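Hypothetical protein (Bacteroides eggerthii, PDB 4JGL) is of unknown function but adopts a streptavidin-like beta-barrel fold supplemented by two extra alpha helices. Local coordinates at residues A[23-28]-A[43-48]; A[50-55]-A[162-167]; A[62-67]-A[88-93]; A[68-73]-A[81-86]. All blocks are in the same frame, centred on the assembly; numbering follows the deposited sequence. Where two conformers were deposited one is given.

Contact 1. Residues A[23-28]-A[43-48]; sequences GYLMPA and PDYGYL
Met26 lays its selenium against the backbone of Gly46, SE standing 3.7 Å from Gly46 CA, and this bump in a hollow shows how a glycine in a sheet can make room for a neighbour's long side chain. A side chain on Gly46 would point to the same face as Met26 and Tyr24, and its first carbon would collide with the selenium. The selenomethionine chain is extended through chi2 and bends at chi3 (65°), which turns its methyl out of the line of the chain. Farther along that face Tyr24 CD2 lies 3.9 Å from Gly46 O, and the edge of the ring receives Leu48, with CE2 4.0 Å from Leu48 CB. On the other face of the sheet Leu25 and Tyr45 lie side by side and point the same way; Leu25 CD2 touches both Tyr45 CE2, at 3.7 Å, and Pro43 CG, at 4.0 Å. The strands are antiparallel neighbours in the streptavidin-like sheet. The hydrogen bond from Gly46 N to Tyr24 O, 2.8 Å long, is nearly straight at 172°, whereas that from Met26 N to Asp44 O, also 2.8 Å, is bent to 140° and comes from above the carbonyl plane. Beyond the pair, Phe55 packs on Met26 and Leu48, while Ala144 and Phe148 of helix 142-153 touch Tyr45 on the opposite face. In the conformer described, the buried carboxylate of Asp44 turns away from Met26 to a salt bridge with Lys57 and a hydrogen bond with His59, so the selenium's face also houses a charge, which these partners would be expected to stabilise.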
loop_
_atom_site.group_PDB
_atom_site.type_symbol
_atom_site.label_atom_id
_atom_site.label_comp_id
_atom_site.label_asym_id
_atom_site.label_seq_id
_atom_site.Cartn_x
_atom_site.Cartn_y
_atom_site.Cartn_z
ATOM N N GLY A 23 5.224 -5.183 -5.425
ATOM C CA GLY A 23 3.903 -5.357 -4.852
ATOM C C GLY A 23 3.885 -6.299 -3.679
ATOM O O GLY A 23 4.705 -7.218 -3.580
ATOM N N TYR A 24 2.908 -6.090 -2.806
ATOM C CA TYR A 24 2.774 -6.836 -1.563
ATOM C C TYR A 24 1.339 -7.102 -1.246
ATOM O O TYR A 24 0.469 -6.226 -1.429
ATOM C CB TYR A 24 3.380 -6.073 -0.372
ATOM C CG TYR A 24 4.817 -5.722 -0.594
ATOM C CD1 TYR A 24 5.822 -6.637 -0.326
ATOM C CD2 TYR A 24 5.166 -4.500 -1.117
ATOM C CE1 TYR A 24 7.153 -6.333 -0.581
ATOM C CE2 TYR A 24 6.478 -4.206 -1.412
ATOM C CZ TYR A 24 7.470 -5.094 -1.106
ATOM O OH TYR A 24 8.779 -4.806 -1.385
ATOM N N LEU A 25 1.064 -8.296 -0.716
ATOM C CA LEU A 25 -0.151 -8.492 0.040
ATOM C C LEU A 25 0.104 -8.082 1.486
ATOM O O LEU A 25 1.207 -8.249 2.006
ATOM C CB LEU A 25 -0.576 -9.956 -0.001
ATOM C CG LEU A 25 -1.061 -10.431 -1.368
ATOM C CD1 LEU A 25 -1.319 -11.959 -1.366
ATOM C CD2 LEU A 25 -2.271 -9.661 -1.849
HETATM N N MSE A 26 -0.924 -7.513 2.120
HETATM C CA MSE A 26 -0.801 -6.901 3.439
HETATM C C MSE A 26 -1.885 -7.433 4.378
HETATM O O MSE A 26 -2.844 -6.729 4.708
HETATM C CB MSE A 26 -0.887 -5.379 3.361
HETATM C CG MSE A 26 0.180 -4.743 2.450
HETATM SE SE MSE A 26 0.176 -2.881 2.542
HETATM C CE MSE A 26 0.721 -2.682 4.433
ATOM N N PRO A 27 -1.730 -8.681 4.822
ATOM C CA PRO A 27 -2.626 -9.185 5.864
ATOM C C PRO A 27 -2.299 -8.476 7.185
ATOM O O PRO A 27 -1.171 -8.019 7.396
ATOM C CB PRO A 27 -2.265 -10.668 5.932
ATOM C CG PRO A 27 -0.839 -10.711 5.538
ATOM C CD PRO A 27 -0.679 -9.634 4.473
ATOM N N ALA A 28 -3.288 -8.414 8.067
ATOM C CA ALA A 28 -3.153 -7.864 9.398
ATOM C C ALA A 28 -3.390 -8.981 10.404
ATOM O O ALA A 28 -4.408 -9.638 10.359
ATOM C CB ALA A 28 -4.130 -6.707 9.640
ATOM N N PRO A 43 -6.425 -9.436 2.710
ATOM C CA PRO A 43 -5.331 -8.515 2.642
ATOM C C PRO A 43 -5.680 -7.143 2.037
ATOM O O PRO A 43 -6.572 -6.989 1.227
ATOM C CB PRO A 43 -4.375 -9.229 1.708
ATOM C CG PRO A 43 -5.286 -9.936 0.731
ATOM C CD PRO A 43 -6.517 -10.299 1.514
ATOM N N ASP A 44 -4.968 -6.149 2.507
ATOM C CA ASP A 44 -4.784 -4.932 1.745
ATOM C C ASP A 44 -3.627 -5.174 0.779
ATOM O O ASP A 44 -3.047 -6.260 0.757
ATOM C CB ASP A 44 -4.498 -3.785 2.701
ATOM C CG ASP A 44 -5.770 -3.110 3.199
ATOM O OD1 ASP A 44 -6.882 -3.654 2.961
ATOM O OD2 ASP A 44 -5.647 -2.041 3.822
ATOM N N TYR A 45 -3.291 -4.165 -0.005
ATOM C CA TYR A 45 -2.282 -4.315 -1.027
ATOM C C TYR A 45 -1.289 -3.183 -0.899
ATOM O O TYR A 45 -1.690 -2.025 -0.706
ATOM C CB TYR A 45 -2.931 -4.264 -2.420
ATOM C CG TYR A 45 -4.064 -5.236 -2.569
ATOM C CD1 TYR A 45 -5.353 -4.924 -2.147
ATOM C CD2 TYR A 45 -3.825 -6.496 -3.046
ATOM C CE1 TYR A 45 -6.388 -5.832 -2.267
ATOM C CE2 TYR A 45 -4.848 -7.431 -3.184
ATOM C CZ TYR A 45 -6.113 -7.101 -2.774
ATOM O OH TYR A 45 -7.146 -8.006 -2.898
ATOM N N GLY A 46 -0.016 -3.488 -1.059
ATOM C CA GLY A 46 1.001 -2.483 -1.045
ATOM C C GLY A 46 1.810 -2.396 -2.318
ATOM O O GLY A 46 1.975 -3.384 -3.024
ATOM N N TYR A 47 2.403 -1.230 -2.539
ATOM C CA TYR A 47 3.212 -0.995 -3.730
ATOM C C TYR A 47 4.337 -0.052 -3.383
ATOM O O TYR A 47 4.083 1.099 -3.033
ATOM C CB TYR A 47 2.336 -0.416 -4.842
ATOM C CG TYR A 47 2.902 -0.418 -6.231
ATOM C CD1 TYR A 47 3.108 -1.581 -6.939
ATOM C CD2 TYR A 47 3.166 0.757 -6.883
ATOM C CE1 TYR A 47 3.569 -1.562 -8.246
ATOM C CE2 TYR A 47 3.645 0.779 -8.170
ATOM C CZ TYR A 47 3.831 -0.368 -8.853
ATOM O OH TYR A 47 4.304 -0.302 -10.152
ATOM N N LEU A 48 5.557 -0.554 -3.442
ATOM C CA LEU A 48 6.742 0.243 -3.126
ATOM C C LEU A 48 7.355 0.753 -4.424
ATOM O O LEU A 48 7.582 -0.033 -5.340
ATOM C CB LEU A 48 7.764 -0.578 -2.338
ATOM C CG LEU A 48 8.935 0.178 -1.732
ATOM C CD1 LEU A 48 8.479 0.941 -0.521
ATOM C CD2 LEU A 48 10.052 -0.792 -1.371
#

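Contact 2. Residues A[50-55]-A[162-167]; sequences PEKGLF and NLVDNY. With EDO (1,2-ethanediol), chain E.
The C-terminal end of helix 158-165 meets the start of strand 54-61 here, where Gly53 and Leu54 form a G1 beta bulge opposite Met49. Lys52, just before the bulge, illustrates how one amine can serve a carbonyl of the last helical turn and one just beyond it. Its chain bends at chi2, chi3 and chi4, and NZ donates to Val164 O at 3.2 Å, nearly along the C=O axis; a weak bond of 3.2 Å joins NZ to Tyr167 O. Val164 O also accepts from Tyr167 N, so two donors grip it. Beside this, Leu54 divides its methyls: CD1 touches Val164 CG1 at 4.1 Å, the two side chains running in opposite directions, and CD2 reaches Tyr167 CD2 at 3.7 Å. Tyr167 in turn hydrogen-bonds through its hydroxyl to His85 of strand 78-92. An alanine in place of Lys52 would probably leave Val164 O with only Tyr167 N of its two donors and Tyr167 O without its weak bond. Asp165 OD1 accepts from a 1,2-ethanediol molecule, probably from the crystallisation liquor, O2 lying 2.7 Å away, while OD2 pairs with Lys161. The positive amine of Lys52 faces the negative end of the helix dipole, an arrangement likely to be electrostatically favourable.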
loop_
_atom_site.group_PDB
_atom_site.type_symbol
_atom_site.label_atom_id
_atom_site.label_comp_id
_atom_site.label_asym_id
_atom_site.label_seq_id
_atom_site.Cartn_x
_atom_site.Cartn_y
_atom_site.Cartn_z
ATOM N N PRO A 50 10.512 2.733 -5.481
ATOM C CA PRO A 50 11.776 3.385 -5.168
ATOM C C PRO A 50 12.114 4.557 -6.095
ATOM O O PRO A 50 12.773 5.488 -5.636
ATOM C CB PRO A 50 12.791 2.262 -5.319
ATOM C CG PRO A 50 12.003 0.994 -5.117
ATOM C CD PRO A 50 10.672 1.282 -5.667
ATOM N N GLU A 51 11.630 4.541 -7.339
ATOM C CA GLU A 51 11.904 5.631 -8.305
ATOM C C GLU A 51 11.258 6.968 -7.893
ATOM O O GLU A 51 11.661 8.041 -8.356
ATOM C CB GLU A 51 11.422 5.250 -9.721
ATOM C CG GLU A 51 9.931 5.518 -9.968
ATOM C CD GLU A 51 9.553 5.717 -11.440
ATOM O OE1 GLU A 51 10.419 6.125 -12.243
ATOM O OE2 GLU A 51 8.370 5.473 -11.788
ATOM N N LYS A 52 10.225 6.901 -7.058
ATOM C CA LYS A 52 9.517 8.090 -6.608
ATOM C C LYS A 52 9.567 8.291 -5.092
ATOM O O LYS A 52 9.093 9.311 -4.595
ATOM C CB LYS A 52 8.063 8.000 -7.026
ATOM C CG LYS A 52 7.830 7.886 -8.525
ATOM C CD LYS A 52 6.665 8.749 -8.952
ATOM C CE LYS A 52 7.076 10.218 -9.154
ATOM N NZ LYS A 52 6.631 11.159 -8.057
ATOM N N GLY A 53 10.136 7.345 -4.352
ATOM C CA GLY A 53 10.115 7.388 -2.908
ATOM C C GLY A 53 8.715 7.353 -2.318
ATOM O O GLY A 53 8.438 8.021 -1.340
ATOM N N LEU A 54 7.822 6.580 -2.953
ATOM C CA LEU A 54 6.454 6.442 -2.495
ATOM C C LEU A 54 6.143 4.998 -2.133
ATOM O O LEU A 54 6.683 4.051 -2.710
ATOM C CB LEU A 54 5.475 6.879 -3.571
ATOM C CG LEU A 54 5.665 8.296 -4.106
ATOM C CD1 LEU A 54 4.656 8.526 -5.224
ATOM C CD2 LEU A 54 5.488 9.336 -2.998
ATOM N N PHE A 55 5.248 4.859 -1.168
ATOM C CA PHE A 55 4.673 3.586 -0.772
ATOM C C PHE A 55 3.171 3.750 -0.806
ATOM O O PHE A 55 2.632 4.657 -0.159
ATOM C CB PHE A 55 5.141 3.162 0.617
ATOM C CG PHE A 55 4.435 1.933 1.116
ATOM C CD1 PHE A 55 4.736 0.701 0.570
ATOM C CD2 PHE A 55 3.430 2.023 2.043
ATOM C CE1 PHE A 55 4.054 -0.468 0.972
ATOM C CE2 PHE A 55 2.746 0.849 2.464
ATOM C CZ PHE A 55 3.045 -0.360 1.888
ATOM N N ASN A 162 -1.752 10.544 -12.825
ATOM C CA ASN A 162 -1.120 11.866 -12.853
ATOM C C ASN A 162 -0.742 12.349 -11.469
ATOM O O ASN A 162 0.304 12.937 -11.277
ATOM C CB ASN A 162 -2.019 12.908 -13.529
ATOM C CG ASN A 162 -2.221 12.648 -15.018
ATOM O OD1 ASN A 162 -1.475 11.897 -15.641
ATOM N ND2 ASN A 162 -3.256 13.260 -15.591
ATOM N N LEU A 163 -1.595 12.105 -10.471
ATOM C CA LEU A 163 -1.232 12.444 -9.103
ATOM C C LEU A 163 0.070 11.770 -8.673
ATOM O O LEU A 163 0.934 12.389 -8.066
ATOM C CB LEU A 163 -2.356 12.047 -8.125
ATOM C CG LEU A 163 -2.043 12.202 -6.632
ATOM C CD1 LEU A 163 -1.820 13.659 -6.239
ATOM C CD2 LEU A 163 -3.171 11.602 -5.811
ATOM N N VAL A 164 0.184 10.479 -8.959
ATOM C CA VAL A 164 1.368 9.733 -8.584
ATOM C C VAL A 164 2.587 10.212 -9.389
ATOM O O VAL A 164 3.635 10.474 -8.824
ATOM C CB VAL A 164 1.141 8.229 -8.732
ATOM C CG1 VAL A 164 2.459 7.448 -8.566
ATOM C CG2 VAL A 164 0.118 7.749 -7.683
ATOM N N ASP A 165 2.422 10.338 -10.697
ATOM C CA ASP A 165 3.548 10.730 -11.563
ATOM C C ASP A 165 4.088 12.115 -11.206
ATOM O O ASP A 165 5.294 12.351 -11.307
ATOM C CB ASP A 165 3.157 10.709 -13.045
ATOM C CG ASP A 165 3.022 9.311 -13.604
ATOM O OD1 ASP A 165 3.520 8.366 -12.952
ATOM O OD2 ASP A 165 2.414 9.173 -14.696
ATOM N N ASN A 166 3.201 13.021 -10.802
ATOM C CA ASN A 166 3.554 14.409 -10.555
ATOM C C ASN A 166 3.828 14.689 -9.084
ATOM O O ASN A 166 4.092 15.832 -8.704
ATOM C CB ASN A 166 2.457 15.340 -11.091
ATOM C CG ASN A 166 2.272 15.223 -12.595
ATOM O OD1 ASN A 166 3.098 14.640 -13.294
ATOM N ND2 ASN A 166 1.159 15.751 -13.092
ATOM N N TYR A 167 3.798 13.644 -8.260
ATOM C CA TYR A 167 3.785 13.810 -6.812
ATOM C C TYR A 167 5.075 14.433 -6.299
ATOM O O TYR A 167 6.171 14.068 -6.747
ATOM C CB TYR A 167 3.603 12.451 -6.131
ATOM C CG TYR A 167 3.078 12.557 -4.710
ATOM C CD1 TYR A 167 1.717 12.621 -4.455
ATOM C CD2 TYR A 167 3.946 12.648 -3.629
ATOM C CE1 TYR A 167 1.221 12.729 -3.160
ATOM C CE2 TYR A 167 3.461 12.761 -2.321
ATOM C CZ TYR A 167 2.101 12.803 -2.100
ATOM O OH TYR A 167 1.612 12.921 -0.831
HETATM C C1 EDO E . 3.163 4.744 -11.999
HETATM O O1 EDO E . 3.944 3.783 -12.720
HETATM C C2 EDO E . 2.141 5.319 -12.961
HETATM O O2 EDO E . 2.830 5.983 -14.026
HETATM O O HOH W 1 5.745 7.556 -11.719
#

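Contact 3. Residues A[62-67]-A[88-93]; sequences RGAYGI and MIVPRG
Tyr65 and Ile89 form an antiparallel hydrogen-bonded pair, Tyr65 N to Ile89 O at 2.9 Å and Ile89 N to Tyr65 O at 2.8 Å, both donors lying in the carbonyl planes, and the strand directions are 177° apart. Here the long beta hairpin made by strands 64-75 and 78-92 of the streptavidin-like sheet finishes, and it shows how a hairpin changes character from its helix-covered face to its open end. On the face of Tyr65 and Ile89 the side chains are apolar at their bases, and the two CB atoms stand 4.4 Å apart. Ile67 crosses Ile89 at a slant, its CD1 4.2 Å from Ile89 CD1. In both isoleucines CG1 is anti to the carbonyl carbon, and chi2 is extended (175° in Ile67), which in the Ile67 conformer described places each CD1 at the far end of its branch, where the two meet. Leu151 of helix 142-153 covers this face, touching Tyr65, Ile67 and Ile89, and the Tyr65 hydroxyl is hydrogen-bonded to Lys147 of the same helix. Toward the strand ends smaller groups meet. Ala64 CB is 4.1 Å from Pro91 CD, while the Pro91 ring turns CG against Gly63 O at 3.4 Å. Gly63 has a positive phi, and a side chain there would collide with the carbonyl oxygen before it, so glycine suits the approach to the strand. Gly63 O also lies over the centre of the Tyr65 ring, and a water donates to it at 2.9 Å while giving its other hydrogen to Ile89 O.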
loop_
_atom_site.group_PDB
_atom_site.type_symbol
_atom_site.label_atom_id
_atom_site.label_comp_id
_atom_site.label_asym_id
_atom_site.label_seq_id
_atom_site.Cartn_x
_atom_site.Cartn_y
_atom_site.Cartn_z
ATOM N N ARG A 62 -16.015 -3.267 -1.187
ATOM C CA ARG A 62 -17.013 -3.618 -2.208
ATOM C C ARG A 62 -16.724 -3.047 -3.598
ATOM O O ARG A 62 -17.617 -2.521 -4.276
ATOM C CB ARG A 62 -18.404 -3.251 -1.727
ATOM C CG ARG A 62 -19.113 -4.464 -1.113
ATOM C CD ARG A 62 -20.540 -4.150 -0.697
ATOM N NE ARG A 62 -20.641 -2.822 -0.107
ATOM C CZ ARG A 62 -20.121 -2.461 1.064
ATOM N NH1 ARG A 62 -19.437 -3.326 1.823
ATOM N NH2 ARG A 62 -20.286 -1.210 1.473
ATOM N N GLY A 63 -15.474 -3.199 -4.028
ATOM C CA GLY A 63 -15.035 -2.780 -5.345
ATOM C C GLY A 63 -14.547 -1.352 -5.499
ATOM O O GLY A 63 -13.985 -1.002 -6.539
ATOM N N ALA A 64 -14.749 -0.542 -4.470
ATOM C CA ALA A 64 -14.180 0.789 -4.417
ATOM C C ALA A 64 -12.802 0.650 -3.788
ATOM O O ALA A 64 -12.603 -0.185 -2.901
ATOM C CB ALA A 64 -15.034 1.716 -3.599
ATOM N N TYR A 65 -11.867 1.467 -4.242
ATOM C CA TYR A 65 -10.508 1.409 -3.709
ATOM C C TYR A 65 -10.158 2.684 -2.966
ATOM O O TYR A 65 -10.473 3.801 -3.416
ATOM C CB TYR A 65 -9.476 1.211 -4.792
ATOM C CG TYR A 65 -9.610 -0.055 -5.585
ATOM C CD1 TYR A 65 -9.940 -1.244 -4.992
ATOM C CD2 TYR A 65 -9.338 -0.060 -6.936
ATOM C CE1 TYR A 65 -10.080 -2.432 -5.734
ATOM C CE2 TYR A 65 -9.432 -1.237 -7.684
ATOM C CZ TYR A 65 -9.817 -2.406 -7.064
ATOM O OH TYR A 65 -9.931 -3.588 -7.773
ATOM N N GLY A 66 -9.508 2.509 -1.826
ATOM C CA GLY A 66 -8.975 3.610 -1.045
ATOM C C GLY A 66 -7.472 3.429 -0.981
ATOM O O GLY A 66 -6.990 2.419 -0.485
ATOM N N ILE A 67 -6.748 4.378 -1.533
ATOM C CA ILE A 67 -5.308 4.264 -1.659
ATOM C C ILE A 67 -4.601 5.392 -0.928
ATOM O O ILE A 67 -4.742 6.573 -1.264
ATOM C CB ILE A 67 -4.865 4.231 -3.123
ATOM C CG1 ILE A 67 -5.676 3.182 -3.890
ATOM C CG2 ILE A 67 -3.355 3.950 -3.205
ATOM C CD1 ILE A 67 -5.399 3.153 -5.354
HETATM N N MSE A 88 -9.507 8.063 -3.477
HETATM C CA MSE A 88 -10.654 7.176 -3.446
HETATM C C MSE A 88 -11.137 6.984 -4.880
HETATM O O MSE A 88 -11.276 7.952 -5.622
HETATM C CB MSE A 88 -11.725 7.788 -2.541
HETATM C CG MSE A 88 -12.890 6.884 -2.177
HETATM SE SE MSE A 88 -13.991 7.637 -0.692
HETATM C CE MSE A 88 -14.880 9.044 -1.693
ATOM N N ILE A 89 -11.367 5.727 -5.259
ATOM C CA ILE A 89 -11.775 5.355 -6.603
ATOM C C ILE A 89 -13.059 4.544 -6.501
ATOM O O ILE A 89 -13.036 3.424 -5.997
ATOM C CB ILE A 89 -10.700 4.550 -7.346
ATOM C CG1 ILE A 89 -9.378 5.317 -7.333
ATOM C CG2 ILE A 89 -11.158 4.243 -8.768
ATOM C CD1 ILE A 89 -8.218 4.655 -8.075
ATOM N N VAL A 90 -14.170 5.145 -6.904
ATOM C CA VAL A 90 -15.489 4.592 -6.656
ATOM C C VAL A 90 -16.174 4.274 -7.979
ATOM O O VAL A 90 -16.465 5.188 -8.736
ATOM C CB VAL A 90 -16.372 5.558 -5.830
ATOM C CG1 VAL A 90 -17.737 4.956 -5.583
ATOM C CG2 VAL A 90 -15.710 5.889 -4.507
ATOM N N PRO A 91 -16.459 2.993 -8.252
ATOM C CA PRO A 91 -17.184 2.658 -9.469
ATOM C C PRO A 91 -18.624 3.138 -9.448
ATOM O O PRO A 91 -19.291 3.090 -8.415
ATOM C CB PRO A 91 -17.121 1.127 -9.507
ATOM C CG PRO A 91 -15.971 0.754 -8.688
ATOM C CD PRO A 91 -15.877 1.807 -7.600
ATOM N N ARG A 92 -19.081 3.602 -10.607
ATOM C CA ARG A 92 -20.468 3.994 -10.796
ATOM C C ARG A 92 -21.008 3.374 -12.084
ATOM O O ARG A 92 -20.263 2.798 -12.885
ATOM C CB ARG A 92 -20.571 5.511 -10.848
ATOM C CG ARG A 92 -20.239 6.192 -9.550
ATOM C CD ARG A 92 -21.256 5.870 -8.479
ATOM N NE ARG A 92 -20.990 6.574 -7.228
ATOM C CZ ARG A 92 -21.260 6.098 -6.020
ATOM N NH1 ARG A 92 -21.814 4.897 -5.857
ATOM N NH2 ARG A 92 -20.977 6.824 -4.946
ATOM N N GLY A 93 -22.311 3.506 -12.279
ATOM C CA GLY A 93 -22.979 2.909 -13.432
ATOM C C GLY A 93 -22.310 3.219 -14.754
ATOM O O GLY A 93 -21.756 4.306 -14.950
HETATM O O HOH W 2 -12.492 0.939 -8.008
#

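Contact 4. Residues A[68-73]-A[81-86]; sequences NIYTYV and CTPGHF
Tyr70 packs its ring against Cys81 and Pro83, and its CD2 also comes close to the backbone of the neighbouring strand at Thr82. That CD2 lies 3.8 Å from Cys81 CB, and CE2 comes 4.0 Å from Pro83 CG. CG is anti to the carbonyl carbon (chi1 -70°), which carries the start of the ring across toward Thr82. The ring's far end reaches past these residues, its hydroxyl being hydrogen-bonded to Pro110 O. An alanine in place of Tyr70 would probably open a gap beside Cys81 and Pro83 and leave Pro110 O without this donor. Strands 64-75 and 78-92 pair here as the turn-side half of an antiparallel hairpin, interrupted by a classic beta bulge in which Gly84 and His85 both face Ile69. Ile69 N still bonds to His85 O at 2.8 Å, and Thr82 N to Thr71 O at 2.8 Å. At one rim Asn68 OD1 meets the edge of the Phe86 ring, 3.2 Å from CD1, with amide and ring planes 65° apart. At another, a water hydrogen-bonded to Thr71 OG1 at 2.8 Å, in a direction that stays unassigned, donates to Pro83 O.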
loop_
_atom_site.group_PDB
_atom_site.type_symbol
_atom_site.label_atom_id
_atom_site.label_comp_id
_atom_site.label_asym_id
_atom_site.label_seq_id
_atom_site.Cartn_x
_atom_site.Cartn_y
_atom_site.Cartn_z
ATOM N N ASN A 68 -3.848 5.025 0.087
ATOM C CA ASN A 68 -2.974 5.989 0.737
ATOM C C ASN A 68 -1.644 6.071 -0.015
ATOM O O ASN A 68 -1.017 5.036 -0.284
ATOM C CB ASN A 68 -2.732 5.610 2.208
ATOM C CG ASN A 68 -3.819 6.130 3.159
ATOM O OD1 ASN A 68 -4.416 7.177 2.929
ATOM N ND2 ASN A 68 -4.067 5.388 4.248
ATOM N N ILE A 69 -1.248 7.292 -0.357
ATOM C CA ILE A 69 0.075 7.571 -0.907
ATOM C C ILE A 69 0.908 8.082 0.253
ATOM O O ILE A 69 0.645 9.165 0.810
ATOM C CB ILE A 69 0.043 8.628 -2.011
ATOM C CG1 ILE A 69 -0.823 8.184 -3.191
ATOM C CG2 ILE A 69 1.479 8.892 -2.496
ATOM C CD1 ILE A 69 -1.127 9.329 -4.170
ATOM N N TYR A 70 1.874 7.271 0.664
ATOM C CA TYR A 70 2.878 7.616 1.663
ATOM C C TYR A 70 4.148 8.004 0.941
ATOM O O TYR A 70 4.473 7.426 -0.104
ATOM C CB TYR A 70 3.220 6.410 2.563
ATOM C CG TYR A 70 2.130 5.981 3.521
ATOM C CD1 TYR A 70 1.111 5.105 3.160
ATOM C CD2 TYR A 70 2.159 6.400 4.830
ATOM C CE1 TYR A 70 0.147 4.729 4.095
ATOM C CE2 TYR A 70 1.215 6.037 5.731
ATOM C CZ TYR A 70 0.195 5.218 5.375
ATOM O OH TYR A 70 -0.756 4.845 6.322
ATOM N N THR A 71 4.918 8.903 1.549
ATOM C CA THR A 71 6.307 9.052 1.170
ATOM C C THR A 71 7.143 8.156 2.077
ATOM O O THR A 71 6.746 7.883 3.204
ATOM C CB THR A 71 6.754 10.519 1.267
ATOM O OG1 THR A 71 6.554 10.993 2.598
ATOM C CG2 THR A 71 5.974 11.371 0.285
ATOM N N TYR A 72 8.272 7.651 1.596
ATOM C CA TYR A 72 9.103 6.799 2.438
ATOM C C TYR A 72 10.566 7.139 2.268
ATOM O O TYR A 72 10.996 7.649 1.223
ATOM C CB TYR A 72 8.883 5.294 2.217
ATOM C CG TYR A 72 9.637 4.683 1.073
ATOM C CD1 TYR A 72 9.114 4.670 -0.204
ATOM C CD2 TYR A 72 10.891 4.116 1.267
ATOM C CE1 TYR A 72 9.789 4.088 -1.245
ATOM C CE2 TYR A 72 11.582 3.552 0.227
ATOM C CZ TYR A 72 11.028 3.531 -1.026
ATOM O OH TYR A 72 11.699 2.969 -2.085
ATOM N N VAL A 73 11.304 6.811 3.313
ATOM C CA VAL A 73 12.758 6.808 3.308
ATOM C C VAL A 73 13.206 5.520 3.984
ATOM O O VAL A 73 12.471 4.933 4.788
ATOM C CB VAL A 73 13.356 8.032 4.024
ATOM C CG1 VAL A 73 12.898 9.331 3.342
ATOM C CG2 VAL A 73 13.050 8.044 5.505
ATOM N N CYS A 81 7.487 5.214 6.597
ATOM C CA CYS A 81 6.403 5.706 5.744
ATOM C C CYS A 81 5.622 6.819 6.437
ATOM O O CYS A 81 5.116 6.637 7.544
ATOM C CB CYS A 81 5.418 4.575 5.382
ATOM S SG CYS A 81 6.135 3.195 4.568
ATOM N N THR A 82 5.543 7.970 5.782
ATOM C CA THR A 82 4.857 9.156 6.297
ATOM C C THR A 82 3.618 9.461 5.444
ATOM O O THR A 82 3.699 9.483 4.232
ATOM C CB THR A 82 5.794 10.373 6.262
ATOM O OG1 THR A 82 6.973 10.088 7.031
ATOM C CG2 THR A 82 5.104 11.635 6.790
ATOM N N PRO A 83 2.458 9.667 6.075
ATOM C CA PRO A 83 1.252 9.928 5.313
ATOM C C PRO A 83 1.387 11.080 4.341
ATOM O O PRO A 83 2.111 12.051 4.614
ATOM C CB PRO A 83 0.210 10.243 6.382
ATOM C CG PRO A 83 0.700 9.551 7.599
ATOM C CD PRO A 83 2.187 9.564 7.519
ATOM N N GLY A 84 0.704 10.957 3.219
ATOM C CA GLY A 84 0.728 11.959 2.175
ATOM C C GLY A 84 -0.677 12.350 1.772
ATOM O O GLY A 84 -1.242 13.304 2.297
ATOM N N HIS A 85 -1.264 11.570 0.864
ATOM C CA HIS A 85 -2.592 11.813 0.336
ATOM C C HIS A 85 -3.369 10.519 0.313
ATOM O O HIS A 85 -2.799 9.439 0.398
ATOM C CB HIS A 85 -2.513 12.424 -1.069
ATOM C CG HIS A 85 -2.092 13.856 -1.061
ATOM N ND1 HIS A 85 -0.787 14.235 -0.838
ATOM C CD2 HIS A 85 -2.809 14.997 -1.194
ATOM C CE1 HIS A 85 -0.720 15.559 -0.842
ATOM N NE2 HIS A 85 -1.929 16.043 -1.068
ATOM N N PHE A 86 -4.676 10.645 0.165
ATOM C CA PHE A 86 -5.611 9.536 0.045
ATOM C C PHE A 86 -6.423 9.713 -1.217
ATOM O O PHE A 86 -7.029 10.764 -1.431
ATOM C CB PHE A 86 -6.525 9.505 1.268
ATOM C CG PHE A 86 -7.566 8.424 1.208
ATOM C CD1 PHE A 86 -7.242 7.106 1.404
ATOM C CD2 PHE A 86 -8.872 8.752 0.903
ATOM C CE1 PHE A 86 -8.228 6.108 1.304
ATOM C CE2 PHE A 86 -9.849 7.765 0.859
ATOM C CZ PHE A 86 -9.500 6.465 1.040
HETATM O O HOH W 3 4.379 12.652 3.120
#

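How the contacts relate
Followed from the N terminus, the chain first closes contact 1, joining strands 22-29 and 44-49 across an intervening loop. It is in series with the others and complete before contact 2 opens. Contact 2 spans the longest loop, from the start of strand 54-61 to the end of helix 158-165, and contacts 3 and 4 both fall within that span. Those two lie along one hairpin of strands 64-75 and 78-92, contact 4 enclosed by contact 3 and nearer the turn. Phe55 links contacts 1 and 2, Leu48 meets Tyr72 between contacts 1 and 4, and between contacts 2 and 4 the segment after helix 158-165 reaches the hairpin of the curled sheet.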